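Local atomic coordinates of bifunctional protein PutA (Bdellovibrio bacteriovorus, PDB entry 5UR2), a protein that probably oxidises L-glutamate gamma-semialdehyde to L-glutamate with NAD+, the second step of proline breakdown, and also carries a proline dehydrogenase domain. Residues T544-W549 / Y629-V634; A656-T661 / Q963-A968; A649-A654 / T713-G718; Q556-V561 / H607-Q612. All blocks are in the same frame, centred on the assembly; numbering follows the deposited sequence.

Contact 1 (T544-W549 / Y629-V634)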
loop_
_atom_site.group_PDB
_atom_site.type_symbol
_atom_site.label_atom_id
_atom_site.label_comp_id
_atom_site.label_asym_id
_atom_site.label_seq_id
_atom_site.Cartn_x
_atom_site.Cartn_y
_atom_site.Cartn_z
ATOM N N THR B 544 7.526 23.329 -19.645
ATOM C CA THR B 544 6.536 24.398 -19.532
ATOM C C THR B 544 5.178 23.823 -19.153
ATOM O O THR B 544 4.499 24.332 -18.252
ATOM C CB THR B 544 6.435 25.168 -20.852
ATOM O OG1 THR B 544 7.645 25.876 -21.075
ATOM C CG2 THR B 544 5.279 26.172 -20.831
ATOM N N ALA B 545 4.775 22.747 -19.834
ATOM C CA ALA B 545 3.486 22.137 -19.546
ATOM C C ALA B 545 3.421 21.595 -18.117
ATOM O O ALA B 545 2.374 21.687 -17.468
ATOM C CB ALA B 545 3.209 21.023 -20.555
ATOM N N TYR B 546 4.537 21.085 -17.591
ATOM C CA TYR B 546 4.511 20.492 -16.255
ATOM C C TYR B 546 4.058 21.494 -15.198
ATOM O O TYR B 546 3.398 21.109 -14.227
ATOM C CB TYR B 546 5.884 19.918 -15.911
ATOM C CG TYR B 546 5.966 19.371 -14.511
ATOM C CD1 TYR B 546 5.247 18.243 -14.145
ATOM C CD2 TYR B 546 6.752 19.997 -13.550
ATOM C CE1 TYR B 546 5.294 17.753 -12.854
ATOM C CE2 TYR B 546 6.829 19.508 -12.264
ATOM C CZ TYR B 546 6.091 18.384 -11.916
ATOM O OH TYR B 546 6.145 17.894 -10.634
ATOM N N LYS B 547 4.366 22.779 -15.401
ATOM C CA LYS B 547 4.045 23.827 -14.430
ATOM C C LYS B 547 2.547 23.905 -14.134
ATOM O O LYS B 547 2.149 24.163 -12.991
ATOM C CB LYS B 547 4.557 25.173 -14.960
ATOM C CG LYS B 547 4.314 26.356 -14.060
ATOM C CD LYS B 547 4.675 27.668 -14.757
ATOM C CE LYS B 547 4.718 28.836 -13.763
ATOM N NZ LYS B 547 5.572 28.514 -12.578
ATOM N N THR B 548 1.699 23.673 -15.136
ATOM C CA THR B 548 0.257 23.667 -14.910
ATOM C C THR B 548 -0.332 22.264 -14.824
ATOM O O THR B 548 -1.287 22.049 -14.071
ATOM C CB THR B 548 -0.469 24.465 -16.007
ATOM O OG1 THR B 548 -0.055 24.003 -17.303
ATOM C CG2 THR B 548 -0.184 25.970 -15.880
ATOM N N TRP B 549 0.205 21.303 -15.574
ATOM C CA TRP B 549 -0.352 19.955 -15.548
ATOM C C TRP B 549 -0.228 19.313 -14.170
ATOM O O TRP B 549 -1.098 18.535 -13.776
ATOM C CB TRP B 549 0.340 19.090 -16.599
ATOM C CG TRP B 549 -0.043 17.618 -16.583
ATOM C CD1 TRP B 549 0.726 16.576 -16.138
ATOM C CD2 TRP B 549 -1.275 17.039 -17.037
ATOM N NE1 TRP B 549 0.049 15.396 -16.284
ATOM C CE2 TRP B 549 -1.182 15.652 -16.836
ATOM C CE3 TRP B 549 -2.443 17.556 -17.600
ATOM C CZ2 TRP B 549 -2.208 14.778 -17.189
ATOM C CZ3 TRP B 549 -3.463 16.684 -17.929
ATOM C CH2 TRP B 549 -3.335 15.314 -17.733
ATOM N N TYR B 629 1.342 11.759 -2.137
ATOM C CA TYR B 629 2.262 11.607 -3.255
ATOM C C TYR B 629 2.236 12.860 -4.125
ATOM O O TYR B 629 1.183 13.488 -4.295
ATOM C CB TYR B 629 1.927 10.368 -4.096
ATOM C CG TYR B 629 2.183 9.117 -3.307
ATOM C CD1 TYR B 629 3.461 8.579 -3.217
ATOM C CD2 TYR B 629 1.162 8.516 -2.591
ATOM C CE1 TYR B 629 3.704 7.442 -2.452
ATOM C CE2 TYR B 629 1.393 7.391 -1.826
ATOM C CZ TYR B 629 2.656 6.860 -1.765
ATOM O OH TYR B 629 2.857 5.744 -1.004
ATOM N N LYS B 630 3.417 13.211 -4.645
ATOM C CA LYS B 630 3.656 14.316 -5.566
ATOM C C LYS B 630 4.211 13.787 -6.886
ATOM O O LYS B 630 4.878 12.752 -6.921
ATOM C CB LYS B 630 4.677 15.317 -4.994
ATOM C CG LYS B 630 4.247 16.097 -3.725
ATOM C CD LYS B 630 5.485 16.843 -3.174
ATOM C CE LYS B 630 5.187 17.805 -2.002
ATOM N NZ LYS B 630 4.267 18.906 -2.378
ATOM N N SER B 631 3.967 14.522 -7.972
ATOM C CA SER B 631 4.625 14.214 -9.230
ATOM C C SER B 631 6.099 14.618 -9.157
ATOM O O SER B 631 6.520 15.345 -8.258
ATOM C CB SER B 631 3.925 14.928 -10.380
ATOM O OG SER B 631 3.902 16.315 -10.146
ATOM N N ARG B 632 6.890 14.148 -10.124
ATOM C CA ARG B 632 8.334 14.421 -10.156
ATOM C C ARG B 632 8.765 15.444 -11.207
ATOM O O ARG B 632 9.628 16.274 -10.925
ATOM C CB ARG B 632 9.127 13.121 -10.379
ATOM C CG ARG B 632 8.850 12.016 -9.368
ATOM C CD ARG B 632 9.908 10.886 -9.398
ATOM N NE ARG B 632 11.131 11.263 -8.679
ATOM C CZ ARG B 632 12.324 11.431 -9.243
ATOM N NH1 ARG B 632 12.482 11.240 -10.544
ATOM N NH2 ARG B 632 13.369 11.784 -8.498
ATOM N N GLY B 633 8.224 15.410 -12.418
ATOM C CA GLY B 633 8.651 16.359 -13.454
ATOM C C GLY B 633 8.560 15.725 -14.835
ATOM O O GLY B 633 7.720 14.864 -15.070
ATOM N N VAL B 634 9.456 16.148 -15.732
ATOM C CA VAL B 634 9.440 15.636 -17.098
ATOM C C VAL B 634 9.949 14.202 -17.102
ATOM O O VAL B 634 11.011 13.904 -16.539
ATOM C CB VAL B 634 10.279 16.522 -18.032
ATOM C CG1 VAL B 634 10.379 15.872 -19.401
ATOM C CG2 VAL B 634 9.653 17.936 -18.170
#
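Tyr546 carries this contact with its hydroxyl and one ring face. Its OH lies 2.8 Å from Ser631 OG, a hydrogen bond in which either group could be the donor, and OG comes at the ring edge, close to its plane. The second touch is a CH-pi contact: Gly633 CA sits over the ring, 3.6 Å from the centroid of the Tyr546 ring and 13° off its normal. Edge and face thus fix both the reach and the tilt of the phenol. On the helix, CG of Tyr546 is anti to the backbone N (chi1 176°), which carries the ring across to the 629-634 chain. Further out, Asn660 OD1 accepts from the backbone N of both Arg632 and Gly633, holding the backbone whose CA lies on the ring face. Arg632 itself turns away to Thr712, Thr713 and Val740, with a salt bridge to Glu966. Gly633 holds backbone angles (phi 148°) that suit a residue without a side chain. At Tyr629 and Lys630 the strand meets the second subunit. Helix 532-549 thereby packs on strand 623-638 where that strand is interrupted, within the Rossmann-type sheet of the aldehyde dehydrogenase fold.

Contact 2 (A656-T661 / Q963-A968)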
loop_
_atom_site.group_PDB
_atom_site.type_symbol
_atom_site.label_atom_id
_atom_site.label_comp_id
_atom_site.label_asym_id
_atom_site.label_seq_id
_atom_site.Cartn_x
_atom_site.Cartn_y
_atom_site.Cartn_z
ATOM N N ALA B 656 1.995 10.187 -16.905
ATOM C CA ALA B 656 1.105 11.331 -17.050
ATOM C C ALA B 656 0.016 11.338 -15.984
ATOM O O ALA B 656 -0.264 12.392 -15.393
ATOM C CB ALA B 656 0.500 11.349 -18.455
ATOM N N VAL B 657 -0.599 10.177 -15.701
ATOM C CA VAL B 657 -1.675 10.190 -14.713
ATOM C C VAL B 657 -1.119 10.565 -13.347
ATOM O O VAL B 657 -1.824 11.167 -12.529
ATOM C CB VAL B 657 -2.434 8.844 -14.654
ATOM C CG1 VAL B 657 -1.735 7.848 -13.703
ATOM C CG2 VAL B 657 -3.861 9.078 -14.192
ATOM N N ALA B 658 0.159 10.268 -13.096
ATOM C CA ALA B 658 0.775 10.691 -11.844
ATOM C C ALA B 658 1.074 12.181 -11.802
ATOM O O ALA B 658 1.593 12.649 -10.785
ATOM C CB ALA B 658 2.071 9.914 -11.597
ATOM N N GLY B 659 0.746 12.940 -12.845
ATOM C CA GLY B 659 1.005 14.363 -12.855
ATOM C C GLY B 659 2.300 14.772 -13.527
ATOM O O GLY B 659 2.691 15.937 -13.421
ATOM N N ASN B 660 3.011 13.844 -14.146
ATOM C CA ASN B 660 4.217 14.214 -14.877
ATOM C C ASN B 660 3.885 14.544 -16.325
ATOM O O ASN B 660 2.834 14.162 -16.846
ATOM C CB ASN B 660 5.244 13.090 -14.806
ATOM C CG ASN B 660 5.535 12.669 -13.380
ATOM O OD1 ASN B 660 6.302 13.340 -12.663
ATOM N ND2 ASN B 660 4.914 11.563 -12.947
ATOM N N THR B 661 4.790 15.260 -16.982
ATOM C CA THR B 661 4.710 15.391 -18.433
ATOM C C THR B 661 5.722 14.442 -19.068
ATOM O O THR B 661 6.590 13.881 -18.390
ATOM C CB THR B 661 4.925 16.842 -18.888
ATOM O OG1 THR B 661 6.214 17.304 -18.483
ATOM C CG2 THR B 661 3.857 17.747 -18.257
ATOM N N GLN B 963 6.559 4.739 -8.439
ATOM C CA GLN B 963 7.890 5.018 -8.986
ATOM C C GLN B 963 7.925 6.326 -9.770
ATOM O O GLN B 963 9.006 6.893 -9.971
ATOM C CB GLN B 963 8.332 3.869 -9.894
ATOM C CG GLN B 963 8.669 2.566 -9.177
ATOM C CD GLN B 963 10.013 2.638 -8.485
ATOM O OE1 GLN B 963 10.106 3.034 -7.326
ATOM N NE2 GLN B 963 11.075 2.316 -9.222
ATOM N N TYR B 964 6.773 6.784 -10.257
ATOM C CA TYR B 964 6.658 8.036 -10.986
ATOM C C TYR B 964 6.327 9.211 -10.074
ATOM O O TYR B 964 6.027 10.297 -10.578
ATOM C CB TYR B 964 5.584 7.909 -12.079
ATOM C CG TYR B 964 5.963 6.914 -13.156
ATOM C CD1 TYR B 964 5.689 5.555 -13.014
ATOM C CD2 TYR B 964 6.614 7.339 -14.305
ATOM C CE1 TYR B 964 6.047 4.643 -14.007
ATOM C CE2 TYR B 964 6.964 6.454 -15.297
ATOM C CZ TYR B 964 6.681 5.110 -15.150
ATOM O OH TYR B 964 7.062 4.262 -16.163
ATOM N N MET B 965 6.406 9.024 -8.754
ATOM C CA MET B 965 5.980 10.023 -7.783
ATOM C C MET B 965 7.018 10.113 -6.672
ATOM O O MET B 965 7.966 9.326 -6.620
ATOM C CB MET B 965 4.573 9.696 -7.225
ATOM C CG MET B 965 3.519 9.708 -8.318
ATOM S SD MET B 965 1.803 9.534 -7.762
ATOM C CE MET B 965 1.896 8.002 -6.864
ATOM N N GLU B 966 6.862 11.130 -5.817
ATOM C CA GLU B 966 7.599 11.308 -4.581
ATOM C C GLU B 966 6.637 11.236 -3.404
ATOM O O GLU B 966 5.572 11.865 -3.437
ATOM C CB GLU B 966 8.348 12.662 -4.519
ATOM C CG GLU B 966 9.554 12.792 -5.422
ATOM C CD GLU B 966 10.684 11.915 -4.991
ATOM O OE1 GLU B 966 10.852 11.728 -3.756
ATOM O OE2 GLU B 966 11.401 11.402 -5.885
ATOM N N PRO B 967 6.991 10.513 -2.351
ATOM C CA PRO B 967 6.187 10.563 -1.127
ATOM C C PRO B 967 6.436 11.869 -0.398
ATOM O O PRO B 967 7.538 12.425 -0.444
ATOM C CB PRO B 967 6.722 9.381 -0.312
ATOM C CG PRO B 967 8.216 9.350 -0.710
ATOM C CD PRO B 967 8.241 9.732 -2.177
ATOM N N ALA B 968 5.405 12.358 0.283
ATOM C CA ALA B 968 5.538 13.571 1.072
ATOM C C ALA B 968 4.630 13.492 2.294
ATOM O O ALA B 968 3.694 12.693 2.351
ATOM C CB ALA B 968 5.213 14.820 0.240
#
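Asn660 and Tyr964 supply the polar part of this contact. Asn660 ND2 donates to Tyr964 O over 2.9 Å, with an N-H...O angle of 155°. The donor meets a lone pair in the carbonyl plane, at a C=O...N angle of 144°, although the acceptor lies somewhat out of the amide plane. The same nitrogen also bonds Ala655 O, while OD1 faces the 632-633 backbone. With CG anti to its own carbonyl carbon (chi1 -54°), the Asn660 amide stands between these groups.

The apolar part centres on Ala658 CB, which meets Met965 CG at 3.6 Å and Tyr964 CB at 4.1 Å. The ring of Tyr964 leads off toward Ala654 and Ala655, and its OH pairs with Tyr960 OH.

Just before Asn660, Gly659 ends the helix in a Schellman motif, and its N lies 2.8 Å from Ala656 O.

Each end of the Asn660 amide is thus gripped by two backbone groups. Donors at OD1 and acceptors at ND2 settle which way round the amide sits, so a buried polar group is matched at both ends and ties the turn after helix 646-657 to the break in strand 623-638 and to the start of the 963-968 segment.

Contact 3 (A649-A654 / T713-G718)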
loop_
_atom_site.group_PDB
_atom_site.type_symbol
_atom_site.label_atom_id
_atom_site.label_comp_id
_atom_site.label_asym_id
_atom_site.label_seq_id
_atom_site.Cartn_x
_atom_site.Cartn_y
_atom_site.Cartn_z
ATOM N N ALA B 649 2.264 2.569 -23.995
ATOM C CA ALA B 649 1.104 3.215 -23.364
ATOM C C ALA B 649 1.156 3.134 -21.837
ATOM O O ALA B 649 0.798 4.097 -21.142
ATOM C CB ALA B 649 -0.198 2.601 -23.870
ATOM N N GLY B 650 1.578 1.991 -21.295
ATOM C CA GLY B 650 1.695 1.868 -19.844
ATOM C C GLY B 650 2.678 2.866 -19.244
ATOM O O GLY B 650 2.414 3.472 -18.203
ATOM N N MET B 651 3.847 3.022 -19.872
ATOM C CA MET B 651 4.817 4.006 -19.387
ATOM C C MET B 651 4.239 5.416 -19.466
ATOM O O MET B 651 4.304 6.181 -18.496
ATOM C CB MET B 651 6.117 3.918 -20.198
ATOM C CG MET B 651 6.922 2.623 -20.044
ATOM S SD MET B 651 8.208 2.524 -21.339
ATOM C CE MET B 651 9.407 1.442 -20.582
ATOM N N VAL B 652 3.625 5.761 -20.603
ATOM C CA VAL B 652 3.146 7.127 -20.821
ATOM C C VAL B 652 1.986 7.458 -19.884
ATOM O O VAL B 652 1.938 8.552 -19.301
ATOM C CB VAL B 652 2.750 7.336 -22.299
ATOM C CG1 VAL B 652 2.051 8.694 -22.496
ATOM C CG2 VAL B 652 3.969 7.296 -23.181
ATOM N N THR B 653 1.002 6.550 -19.764
ATOM C CA THR B 653 -0.158 6.864 -18.931
ATOM C C THR B 653 0.203 6.849 -17.452
ATOM O O THR B 653 -0.323 7.661 -16.677
ATOM C CB THR B 653 -1.326 5.908 -19.193
ATOM O OG1 THR B 653 -0.915 4.555 -18.971
ATOM C CG2 THR B 653 -1.847 6.055 -20.596
ATOM N N ALA B 654 1.083 5.932 -17.031
ATOM C CA ALA B 654 1.499 5.939 -15.630
ATOM C C ALA B 654 2.170 7.260 -15.286
ATOM O O ALA B 654 1.798 7.920 -14.313
ATOM C CB ALA B 654 2.439 4.769 -15.322
ATOM N N THR B 713 12.782 11.461 -14.500
ATOM C CA THR B 713 12.475 10.047 -14.473
ATOM C C THR B 713 12.667 9.485 -15.872
ATOM O O THR B 713 12.243 10.103 -16.855
ATOM C CB THR B 713 11.031 9.862 -13.986
ATOM O OG1 THR B 713 10.888 10.550 -12.738
ATOM C CG2 THR B 713 10.659 8.387 -13.833
ATOM N N ILE B 714 13.315 8.325 -15.963
ATOM C CA ILE B 714 13.535 7.645 -17.242
ATOM C C ILE B 714 12.897 6.264 -17.164
ATOM O O ILE B 714 13.277 5.453 -16.311
ATOM C CB ILE B 714 15.033 7.532 -17.574
ATOM C CG1 ILE B 714 15.665 8.932 -17.657
ATOM C CG2 ILE B 714 15.214 6.765 -18.866
ATOM C CD1 ILE B 714 17.197 8.948 -17.469
ATOM N N ALA B 715 11.935 5.990 -18.047
ATOM C CA ALA B 715 11.357 4.656 -18.186
ATOM C C ALA B 715 11.880 4.061 -19.485
ATOM O O ALA B 715 11.615 4.594 -20.570
ATOM C CB ALA B 715 9.827 4.697 -18.172
ATOM N N PHE B 716 12.656 2.992 -19.369
ATOM C CA PHE B 716 13.282 2.336 -20.505
ATOM C C PHE B 716 13.070 0.845 -20.397
ATOM O O PHE B 716 13.356 0.248 -19.358
ATOM C CB PHE B 716 14.791 2.607 -20.598
ATOM C CG PHE B 716 15.512 1.627 -21.484
ATOM C CD1 PHE B 716 15.500 1.775 -22.867
ATOM C CD2 PHE B 716 16.172 0.529 -20.933
ATOM C CE1 PHE B 716 16.151 0.860 -23.690
ATOM C CE2 PHE B 716 16.819 -0.396 -21.741
ATOM C CZ PHE B 716 16.813 -0.228 -23.126
ATOM N N THR B 717 12.585 0.249 -21.473
ATOM C CA THR B 717 12.499 -1.199 -21.582
ATOM C C THR B 717 13.157 -1.633 -22.879
ATOM O O THR B 717 12.790 -1.152 -23.956
ATOM C CB THR B 717 11.054 -1.672 -21.504
ATOM O OG1 THR B 717 10.574 -1.444 -20.173
ATOM C CG2 THR B 717 10.962 -3.147 -21.859
ATOM N N GLY B 718 14.135 -2.519 -22.765
ATOM C CA GLY B 718 14.938 -2.927 -23.902
ATOM C C GLY B 718 16.077 -3.819 -23.456
ATOM O O GLY B 718 15.954 -4.570 -22.479
#
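Two residues before Met651, the residue that reaches across to Ala715 and Thr717, the carbonyl oxygen of Ala649 is gripped twice. Thr653 N and Thr653 OG1 each lie 2.8 Å from Ala649 O, and they approach from opposite faces of its plane. The hydroxyl comes in tilted from that plane, so the hydroxyl of this buried threonine finds its acceptor within its own helix.

Across the interface the contact is packing without a polar bond, and depends on a single long side chain. Met651 CG is anti to its carbonyl carbon (chi1 -66°), and beyond CG the chain runs extended, which brings the methyl group right up to the strand. CG touches Ala715 CB at 4.0 Å, the small methyl of the alanine lying alongside the thioether. The terminal CE lies 3.7 Å from Phe716 C and 3.1 Å from Thr717 OG1, a close approach for a methyl and a hydroxyl oxygen and a sign of tight packing. Phe716 turns its own ring away, onto Val722 and Ile726 of helix 720-730. Thr717 also stands beside Glu746 and Cys780, the predicted active-site residues, so Met651 packs on a residue bordering the probable catalytic site.

The axes of helix 649-654 and strand 713-717 run nearly antiparallel, at 166°, with 9.6 Å between them. Helix 646-657 is the crossover of a beta-alpha-beta unit joining the parallel strands 623-638 and 661-665. It lies over strand 623-638, through Val637, and over its neighbour 711-717, while helix 587-611 covers its other side through Cys601 and Tyr604.

Contact 4 (Q556-V561 / H607-Q612)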
loop_
_atom_site.group_PDB
_atom_site.type_symbol
_atom_site.label_atom_id
_atom_site.label_comp_id
_atom_site.label_asym_id
_atom_site.label_seq_id
_atom_site.Cartn_x
_atom_site.Cartn_y
_atom_site.Cartn_z
ATOM N N GLN B 556 -9.386 14.469 -12.869
ATOM C CA GLN B 556 -9.415 14.937 -14.255
ATOM C C GLN B 556 -8.295 14.303 -15.077
ATOM O O GLN B 556 -8.479 14.011 -16.261
ATOM C CB GLN B 556 -9.328 16.466 -14.295
ATOM C CG GLN B 556 -10.554 17.155 -13.708
ATOM C CD GLN B 556 -10.374 18.665 -13.476
ATOM O OE1 GLN B 556 -9.823 19.398 -14.311
ATOM N NE2 GLN B 556 -10.856 19.133 -12.321
ATOM N N ARG B 557 -7.122 14.091 -14.475
ATOM C CA ARG B 557 -6.067 13.393 -15.208
ATOM C C ARG B 557 -6.466 11.948 -15.475
ATOM O O ARG B 557 -6.276 11.439 -16.588
ATOM C CB ARG B 557 -4.738 13.462 -14.455
ATOM C CG ARG B 557 -4.304 14.875 -14.078
ATOM C CD ARG B 557 -2.822 14.926 -13.651
ATOM N NE ARG B 557 -2.479 13.951 -12.617
ATOM C CZ ARG B 557 -2.181 14.269 -11.365
ATOM N NH1 ARG B 557 -2.199 15.541 -10.989
ATOM N NH2 ARG B 557 -1.867 13.319 -10.492
ATOM N N ALA B 558 -7.063 11.292 -14.471
ATOM C CA ALA B 558 -7.533 9.921 -14.640
ATOM C C ALA B 558 -8.634 9.825 -15.697
ATOM O O ALA B 558 -8.691 8.842 -16.450
ATOM C CB ALA B 558 -8.028 9.371 -13.305
ATOM N N ALA B 559 -9.524 10.826 -15.761
ATOM C CA ALA B 559 -10.589 10.810 -16.765
ATOM C C ALA B 559 -10.026 10.924 -18.185
ATOM O O ALA B 559 -10.567 10.331 -19.127
ATOM C CB ALA B 559 -11.590 11.937 -16.483
ATOM N N LEU B 560 -8.949 11.695 -18.363
ATOM C CA LEU B 560 -8.296 11.759 -19.673
ATOM C C LEU B 560 -7.729 10.400 -20.060
ATOM O O LEU B 560 -7.857 9.970 -21.215
ATOM C CB LEU B 560 -7.193 12.825 -19.665
ATOM C CG LEU B 560 -7.723 14.262 -19.813
ATOM C CD1 LEU B 560 -6.639 15.318 -19.668
ATOM C CD2 LEU B 560 -8.394 14.417 -21.175
ATOM N N VAL B 561 -7.138 9.693 -19.091
ATOM C CA VAL B 561 -6.591 8.363 -19.340
ATOM C C VAL B 561 -7.706 7.354 -19.630
ATOM O O VAL B 561 -7.544 6.445 -20.462
ATOM C CB VAL B 561 -5.713 7.944 -18.155
ATOM C CG1 VAL B 561 -5.299 6.467 -18.294
ATOM C CG2 VAL B 561 -4.505 8.842 -18.124
ATOM N N HIS B 607 -5.608 3.301 -9.995
ATOM C CA HIS B 607 -4.661 3.439 -8.886
ATOM C C HIS B 607 -4.504 4.900 -8.468
ATOM O O HIS B 607 -4.453 5.204 -7.270
ATOM C CB HIS B 607 -3.308 2.840 -9.268
ATOM C CG HIS B 607 -2.454 2.455 -8.099
ATOM N ND1 HIS B 607 -1.128 2.091 -8.233
ATOM C CD2 HIS B 607 -2.738 2.365 -6.774
ATOM C CE1 HIS B 607 -0.634 1.797 -7.044
ATOM N NE2 HIS B 607 -1.589 1.959 -6.142
ATOM N N MET B 608 -4.430 5.814 -9.441
ATOM C CA MET B 608 -4.274 7.225 -9.104
ATOM C C MET B 608 -5.471 7.720 -8.309
ATOM O O MET B 608 -5.324 8.528 -7.382
ATOM C CB MET B 608 -4.095 8.051 -10.380
ATOM C CG MET B 608 -3.709 9.537 -10.150
ATOM S SD MET B 608 -2.021 9.667 -9.456
ATOM C CE MET B 608 -2.327 9.984 -7.709
ATOM N N ARG B 609 -6.660 7.211 -8.635
ATOM C CA ARG B 609 -7.857 7.574 -7.895
ATOM C C ARG B 609 -7.794 7.089 -6.457
ATOM O O ARG B 609 -8.327 7.762 -5.564
ATOM C CB ARG B 609 -9.094 7.026 -8.599
ATOM C CG ARG B 609 -9.425 7.783 -9.876
ATOM C CD ARG B 609 -10.617 7.150 -10.605
ATOM N NE ARG B 609 -11.109 8.073 -11.606
ATOM C CZ ARG B 609 -11.155 7.820 -12.911
ATOM N NH1 ARG B 609 -10.754 6.646 -13.379
ATOM N NH2 ARG B 609 -11.616 8.749 -13.747
ATOM N N GLU B 610 -7.115 5.962 -6.201
ATOM C CA GLU B 610 -6.867 5.572 -4.815
ATOM C C GLU B 610 -5.808 6.464 -4.166
ATOM O O GLU B 610 -5.995 6.939 -3.041
ATOM C CB GLU B 610 -6.446 4.104 -4.719
ATOM C CG GLU B 610 -7.494 3.106 -5.146
ATOM C CD GLU B 610 -6.973 1.682 -5.092
ATOM O OE1 GLU B 610 -6.322 1.241 -6.069
ATOM O OE2 GLU B 610 -7.194 1.011 -4.057
ATOM N N LEU B 611 -4.674 6.684 -4.851
ATOM C CA LEU B 611 -3.535 7.365 -4.235
ATOM C C LEU B 611 -3.750 8.874 -4.055
ATOM O O LEU B 611 -2.964 9.508 -3.350
ATOM C CB LEU B 611 -2.267 7.096 -5.065
ATOM C CG LEU B 611 -1.779 5.631 -5.063
ATOM C CD1 LEU B 611 -0.611 5.428 -5.999
ATOM C CD2 LEU B 611 -1.420 5.107 -3.684
ATOM N N GLN B 612 -4.780 9.469 -4.675
ATOM C CA GLN B 612 -5.067 10.886 -4.453
ATOM C C GLN B 612 -5.539 11.151 -3.032
ATOM O O GLN B 612 -5.506 12.299 -2.584
ATOM C CB GLN B 612 -6.148 11.389 -5.421
ATOM C CG GLN B 612 -7.577 10.900 -5.027
ATOM C CD GLN B 612 -8.637 11.334 -6.029
ATOM O OE1 GLN B 612 -8.730 12.513 -6.388
ATOM N NE2 GLN B 612 -9.427 10.372 -6.509
#
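Ala558 and Arg609 meet where two helices of the aldehyde dehydrogenase domain form an antiparallel pair; the axes of segments 556-561 and 607-611 pass 9.8 Å apart, at 172°. Three side-chain shapes decide how the pair fits. Arg609 leaves its helix with CG anti to the carbonyl carbon and stays extended from CG to NE, so the guanidinium is laid along helix 554-570. Ala558 CB sits over the centre of one guanidinium face, 3.5 Å from Arg609 CZ. The charge is held by residues just outside segment 556-561 on the same helix, Asp562 at NH1 and Glu555 at NE. Those two carboxylates stand two turns apart and fix the flat group in rotation, and they would probably favour its charged form.

On the other side of Ala558, Arg557 and Met608 cross obliquely. Arg557 is bent at chi3 (-52°), which folds its end toward the neighbouring helix and lets NE bond Val657 O. Met608 starts with CG anti to its backbone N and then bends at chi2 (68°) and again at chi3, a folded thioether that brings its sulfur to the rim of the arginine's flat end. Met608 SD lies at the edge of the guanidinium, 3.8 Å from Arg557 NH2, a contact of packing. Met608 also touches Val657 and Leu961, while Val561 meets Ala605 farther along the pair.

Gln612 NE2 turns back and donates to Arg609 O over 3.0 Å, on a lone pair in the carbonyl plane. Arg609 NH2 lies 3.6 Å from Ala559 N.

In the fold
All four contacts lie in the aldehyde dehydrogenase part of the chain, away from the modified flavin bound by the proline dehydrogenase barrel. Contact 2 is central: centre to centre it is about 8 Å from contact 1, 11 Å from contact 4 and 12 Å from contact 3. Asn660 OD1 lies 2.7 Å from Arg632 N, linking contacts 1 and 2; Arg557 NE lies 2.9 Å from Val657 O, linking 4 and 2; contact 3 shares helix 646-657 with contact 2. Contact 3 comes nearest the predicted active site, Thr717 being about 3 Å from Glu746, side chain to side chain, against about 10 Å for Tyr964. Contacts 1 and 2 also touch the second subunit.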